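Local coordinates for lipoprotein (Colwellia psychrerythraea, PDB 3O0Y) that is of unknown function but, as a putative lipoprotein of the DUF885 family in the Peptidase_MA clan, may be related to zinc-dependent peptidases, at residues 145-149 against 206-210; 190-194 against 281-287. One frame throughout, in Å; residues are numbered along the deposited sequence.

Contact 1: 145-149 against 206-210; sequences LIDIP and YLKGF
The apolar centre is the ring of Tyr206, over one face of which Ile146 lies: its CG1 sits 3.6 Å from the centroid of the Tyr206 ring, 17° off the normal, a CH-pi contact. Two apolar pairs flank this contact, Leu145 CD1 with Leu207 CD2 at 4.1 Å and Pro149 CG with Phe210 CZ at 3.9 Å; Phe210 also stacks on Tyr258 of helix 236-268. Both segments are helical, their N-to-C directions 40° apart and their axes no closer than 12.0 Å, a gap bridged by long side chains. Leu145 is level with Leu207 (CA to CA 8.3 Å) and Ile146 with Tyr206 (8.4 Å). Tyr206 and Phe210, one turn apart, both point toward 145-149 with chi1 t; Leu145, Ile146 and Leu207 are m,t. The helix 145-149 is kinked at Pro149, whose nitrogen has no bond to the preceding turn. At the polar edge Tyr206 OH donates to Leu145 O (2.8 Å), a carbonyl also hydrogen-bonded by Tyr258 OH, and a water donates to Ile146 O (2.6 Å) and Tyr206 OH (3.1 Å). This is helix-to-helix packing in an all-helical region, with a tyrosine hydroxyl capturing a backbone carbonyl near a proline kink.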
loop_
_atom_site.group_PDB
_atom_site.type_symbol
_atom_site.label_atom_id
_atom_site.label_comp_id
_atom_site.label_asym_id
_atom_site.label_seq_id
_atom_site.Cartn_x
_atom_site.Cartn_y
_atom_site.Cartn_z
ATOM N N LEU A 145 -3.970 7.637 13.136
ATOM C CA LEU A 145 -4.667 6.967 14.248
ATOM C C LEU A 145 -4.938 5.483 13.987
ATOM O O LEU A 145 -5.210 4.709 14.910
ATOM C CB LEU A 145 -5.945 7.754 14.636
ATOM C CG LEU A 145 -5.633 9.136 15.182
ATOM C CD1 LEU A 145 -6.921 10.035 15.264
ATOM C CD2 LEU A 145 -4.963 9.108 16.560
ATOM N N ILE A 146 -4.746 5.048 12.757
ATOM C CA ILE A 146 -4.911 3.649 12.411
ATOM C C ILE A 146 -3.529 3.084 12.245
ATOM O O ILE A 146 -3.209 2.008 12.748
ATOM C CB ILE A 146 -5.728 3.505 11.094
ATOM C CG1 ILE A 146 -7.173 3.873 11.322
ATOM C CG2 ILE A 146 -5.622 2.111 10.573
ATOM C CD1 ILE A 146 -8.137 3.738 10.029
ATOM N N ASP A 147 -2.652 3.791 11.530
ATOM C CA ASP A 147 -1.328 3.192 11.258
ATOM C C ASP A 147 -0.320 3.228 12.407
ATOM O O ASP A 147 0.548 2.389 12.463
ATOM C CB ASP A 147 -0.659 3.753 10.016
ATOM C CG ASP A 147 -1.548 3.565 8.767
ATOM O OD1 ASP A 147 -2.182 2.490 8.643
ATOM O OD2 ASP A 147 -1.690 4.544 8.021
ATOM N N ILE A 148 -0.351 4.221 13.256
ATOM C CA ILE A 148 0.660 4.278 14.310
ATOM C C ILE A 148 0.418 3.091 15.271
ATOM O O ILE A 148 1.361 2.358 15.642
ATOM C CB ILE A 148 0.631 5.622 14.985
ATOM C CG1 ILE A 148 1.241 6.699 14.070
ATOM C CG2 ILE A 148 1.394 5.617 16.375
ATOM C CD1 ILE A 148 0.942 8.058 14.620
ATOM N N PRO A 149 -0.844 2.809 15.645
ATOM C CA PRO A 149 -1.033 1.573 16.485
ATOM C C PRO A 149 -0.596 0.308 15.791
ATOM O O PRO A 149 0.025 -0.571 16.396
ATOM C CB PRO A 149 -2.534 1.548 16.747
ATOM C CG PRO A 149 -2.918 2.944 16.718
ATOM C CD PRO A 149 -2.075 3.625 15.630
ATOM N N TYR A 206 -14.503 3.483 13.596
ATOM C CA TYR A 206 -13.173 2.961 13.973
ATOM C C TYR A 206 -12.742 3.494 15.331
ATOM O O TYR A 206 -12.304 2.755 16.214
ATOM C CB TYR A 206 -12.122 3.337 12.916
ATOM C CG TYR A 206 -10.712 3.096 13.452
ATOM C CD1 TYR A 206 -10.163 1.826 13.479
ATOM C CD2 TYR A 206 -9.962 4.147 13.999
ATOM C CE1 TYR A 206 -8.883 1.604 14.015
ATOM C CE2 TYR A 206 -8.685 3.922 14.520
ATOM C CZ TYR A 206 -8.174 2.646 14.544
ATOM O OH TYR A 206 -6.886 2.462 15.069
ATOM N N LEU A 207 -12.871 4.811 15.486
ATOM C CA LEU A 207 -12.418 5.499 16.701
ATOM C C LEU A 207 -13.221 5.024 17.937
ATOM O O LEU A 207 -12.654 4.815 19.028
ATOM C CB LEU A 207 -12.564 7.004 16.543
ATOM C CG LEU A 207 -11.639 7.655 15.512
ATOM C CD1 LEU A 207 -12.022 9.112 15.233
ATOM C CD2 LEU A 207 -10.154 7.557 15.953
ATOM N N LYS A 208 -14.543 4.876 17.766
ATOM C CA LYS A 208 -15.386 4.286 18.823
ATOM C C LYS A 208 -14.957 2.846 19.140
ATOM O O LYS A 208 -14.831 2.481 20.307
ATOM C CB LYS A 208 -16.845 4.297 18.392
ATOM C CG LYS A 208 -17.807 3.903 19.439
ATOM C CD LYS A 208 -19.276 3.961 18.912
ATOM C CE LYS A 208 -19.794 5.386 18.895
ATOM N NZ LYS A 208 -20.414 5.831 17.579
ATOM N N GLY A 209 -14.765 2.044 18.111
ATOM C CA GLY A 209 -14.348 0.656 18.255
ATOM C C GLY A 209 -13.026 0.542 19.009
ATOM O O GLY A 209 -12.798 -0.418 19.815
ATOM N N PHE A 210 -12.160 1.530 18.803
ATOM C CA PHE A 210 -10.773 1.488 19.392
ATOM C C PHE A 210 -10.759 1.481 20.939
ATOM O O PHE A 210 -9.949 0.735 21.556
ATOM C CB PHE A 210 -9.912 2.651 18.840
ATOM C CG PHE A 210 -8.412 2.485 19.047
ATOM C CD1 PHE A 210 -7.647 1.785 18.137
ATOM C CD2 PHE A 210 -7.784 3.061 20.131
ATOM C CE1 PHE A 210 -6.270 1.708 18.298
ATOM C CE2 PHE A 210 -6.424 2.962 20.308
ATOM C CZ PHE A 210 -5.671 2.276 19.399
HETATM O O HOH W 1 -4.781 0.375 14.020
#

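Contact 2: 190-194 against 281-287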
loop_
_atom_site.group_PDB
_atom_site.type_symbol
_atom_site.label_atom_id
_atom_site.label_comp_id
_atom_site.label_asym_id
_atom_site.label_seq_id
_atom_site.Cartn_x
_atom_site.Cartn_y
_atom_site.Cartn_z
ATOM N N ALA A 190 -11.853 24.509 8.012
ATOM C CA ALA A 190 -11.980 25.981 7.937
ATOM C C ALA A 190 -11.892 26.465 6.482
ATOM O O ALA A 190 -12.472 27.497 6.137
ATOM C CB ALA A 190 -10.941 26.662 8.799
ATOM N N GLN A 191 -11.188 25.703 5.645
ATOM C CA GLN A 191 -11.086 25.928 4.204
ATOM C C GLN A 191 -12.108 25.125 3.396
ATOM O O GLN A 191 -11.914 24.945 2.188
ATOM C CB GLN A 191 -9.753 25.362 3.723
ATOM C CG GLN A 191 -8.593 26.159 3.977
ATOM C CD GLN A 191 -7.323 25.405 3.530
ATOM O OE1 GLN A 191 -7.162 25.101 2.341
ATOM N NE2 GLN A 191 -6.419 25.181 4.456
ATOM N N ASN A 192 -13.101 24.542 4.055
ATOM C CA ASN A 192 -14.120 23.722 3.416
ATOM C C ASN A 192 -13.568 22.436 2.779
ATOM O O ASN A 192 -14.137 21.894 1.861
ATOM C CB ASN A 192 -14.847 24.496 2.343
ATOM C CG ASN A 192 -15.643 25.656 2.936
ATOM O OD1 ASN A 192 -16.378 25.495 3.939
ATOM N ND2 ASN A 192 -15.506 26.817 2.326
ATOM N N TRP A 193 -12.495 21.942 3.348
ATOM C CA TRP A 193 -11.977 20.651 2.936
ATOM C C TRP A 193 -12.262 19.648 4.062
ATOM O O TRP A 193 -11.661 19.710 5.152
ATOM C CB TRP A 193 -10.482 20.784 2.721
ATOM C CG TRP A 193 -9.852 19.534 2.178
ATOM C CD1 TRP A 193 -9.485 18.432 2.870
ATOM C CD2 TRP A 193 -9.574 19.275 0.802
ATOM N NE1 TRP A 193 -8.949 17.493 1.990
ATOM C CE2 TRP A 193 -9.035 17.986 0.716
ATOM C CE3 TRP A 193 -9.747 20.002 -0.369
ATOM C CZ2 TRP A 193 -8.614 17.447 -0.494
ATOM C CZ3 TRP A 193 -9.353 19.475 -1.557
ATOM C CH2 TRP A 193 -8.829 18.183 -1.627
ATOM N N LEU A 194 -13.205 18.746 3.806
ATOM C CA LEU A 194 -13.507 17.698 4.777
ATOM C C LEU A 194 -14.104 16.469 4.160
ATOM O O LEU A 194 -14.559 16.504 3.070
ATOM C CB LEU A 194 -14.380 18.186 5.930
ATOM C CG LEU A 194 -15.598 19.080 5.774
ATOM C CD1 LEU A 194 -16.148 19.099 4.402
ATOM C CD2 LEU A 194 -16.594 18.691 6.914
ATOM N N GLN A 281 -14.899 18.783 -3.382
ATOM C CA GLN A 281 -14.045 19.643 -2.582
ATOM C C GLN A 281 -13.687 20.886 -3.386
ATOM O O GLN A 281 -13.744 20.879 -4.625
ATOM C CB GLN A 281 -12.748 18.922 -2.216
ATOM C CG GLN A 281 -12.910 17.614 -1.485
ATOM C CD GLN A 281 -13.508 17.654 -0.080
ATOM O OE1 GLN A 281 -13.552 18.699 0.611
ATOM N NE2 GLN A 281 -14.001 16.497 0.348
ATOM N N PRO A 282 -13.340 22.000 -2.692
ATOM C CA PRO A 282 -12.812 23.157 -3.418
ATOM C C PRO A 282 -11.530 22.819 -4.140
ATOM O O PRO A 282 -10.654 22.182 -3.556
ATOM C CB PRO A 282 -12.625 24.233 -2.312
ATOM C CG PRO A 282 -12.538 23.505 -1.085
ATOM C CD PRO A 282 -13.380 22.244 -1.245
ATOM N N LYS A 283 -11.506 23.094 -5.444
ATOM C CA LYS A 283 -10.390 22.746 -6.292
ATOM C C LYS A 283 -10.185 21.210 -6.362
ATOM O O LYS A 283 -9.080 20.755 -6.690
ATOM C CB LYS A 283 -9.086 23.386 -5.798
ATOM C CG LYS A 283 -9.122 24.951 -5.627
ATOM C CD LYS A 283 -9.183 25.683 -6.958
ATOM C CE LYS A 283 -7.817 26.333 -7.393
ATOM N NZ LYS A 283 -6.998 25.548 -8.505
ATOM N N GLY A 284 -11.259 20.433 -6.155
ATOM C CA GLY A 284 -11.129 18.958 -6.089
ATOM C C GLY A 284 -10.686 18.392 -7.408
ATOM O O GLY A 284 -9.955 17.376 -7.444
ATOM N N SER A 285 -11.054 19.040 -8.516
ATOM C CA SER A 285 -10.669 18.502 -9.827
ATOM C C SER A 285 -9.197 18.664 -10.125
ATOM O O SER A 285 -8.524 17.787 -10.710
ATOM C CB SER A 285 -11.460 19.118 -10.959
ATOM O OG SER A 285 -10.950 20.421 -11.275
ATOM N N VAL A 286 -8.664 19.774 -9.646
ATOM C CA VAL A 286 -7.248 19.980 -9.734
ATOM C C VAL A 286 -6.504 19.016 -8.821
ATOM O O VAL A 286 -5.456 18.488 -9.199
ATOM C CB VAL A 286 -6.947 21.486 -9.406
ATOM C CG1 VAL A 286 -5.450 21.675 -9.249
ATOM C CG2 VAL A 286 -7.575 22.345 -10.521
ATOM N N TYR A 287 -7.004 18.792 -7.629
ATOM C CA TYR A 287 -6.441 17.776 -6.764
ATOM C C TYR A 287 -6.363 16.387 -7.426
ATOM O O TYR A 287 -5.320 15.723 -7.376
ATOM C CB TYR A 287 -7.250 17.678 -5.496
ATOM C CG TYR A 287 -6.738 16.624 -4.540
ATOM C CD1 TYR A 287 -5.832 16.928 -3.552
ATOM C CD2 TYR A 287 -7.056 15.308 -4.722
ATOM C CE1 TYR A 287 -5.343 15.933 -2.699
ATOM C CE2 TYR A 287 -6.535 14.318 -3.947
ATOM C CZ TYR A 287 -5.667 14.619 -2.933
ATOM O OH TYR A 287 -5.170 13.609 -2.116
#
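Trp193 lays one face of its indole over Gln281: Gln281 CG stands 4.0 Å from the centroid of the Trp193 six-membered ring, 11° off the normal, in a CH-pi contact. Past its methylenes, Gln281 turns its amide onto the backbone of Leu194 and closes a two-bond ring, Leu194 N to Gln281 OE1 at 3.2 Å and Gln281 NE2 to Leu194 O at 2.8 Å. One side-chain amide thus pairs with the backbone much as a strand neighbour would, although both segments are loop here. At the indole edge, Trp193 CZ3 comes within 3.6 Å of Pro282 O. Trp193 CH2 also meets Tyr287 CD1 at 3.8 Å, the two ring planes oblique at 54°. Pro282 CD also packs 3.2 Å from Asn192 O.

Each backbone is shaped by a turn. Asn192, with positive phi, is the C-prime residue of a Schellman motif ending helix 174-190. Gln281 to Gly284 form a type II beta turn, closed by Gly284 N to Gln281 O (3.0 Å), with Lys283 at the N-cap of the next helix. Trp193 NE1 is hydrogen-bonded to Pro135 O, and Arg273 hydrogen-bonds to Asn192 O and, weakly, to Gln281 OE1. The contact therefore joins the loop between helices 174-190 and 197-210 to the start of helix 284-296, with the loop residues Pro135 and Ile124 also packed against it.

How the contacts relate
From the N terminus the chain enters contact 1 on helix 144-154, runs through helices 161-172 and 174-190 to the first half of contact 2, then follows helix 197-210 back to close contact 1 across 56 intervening residues. It continues through helix 219-228 and the long helix 236-268 before 281-287 closes contact 2 across 86 residues. The segments alternate, so the two loops cross, and helix 197-210 leads from one contact to the other. The contacts do not touch: their centres are 25 Å apart and their nearest atoms about 13 Å. Contact 1 ties helix 144-154 to helix 197-210; contact 2 joins the loop before helix 197-210 to the turn that starts helix 284-296.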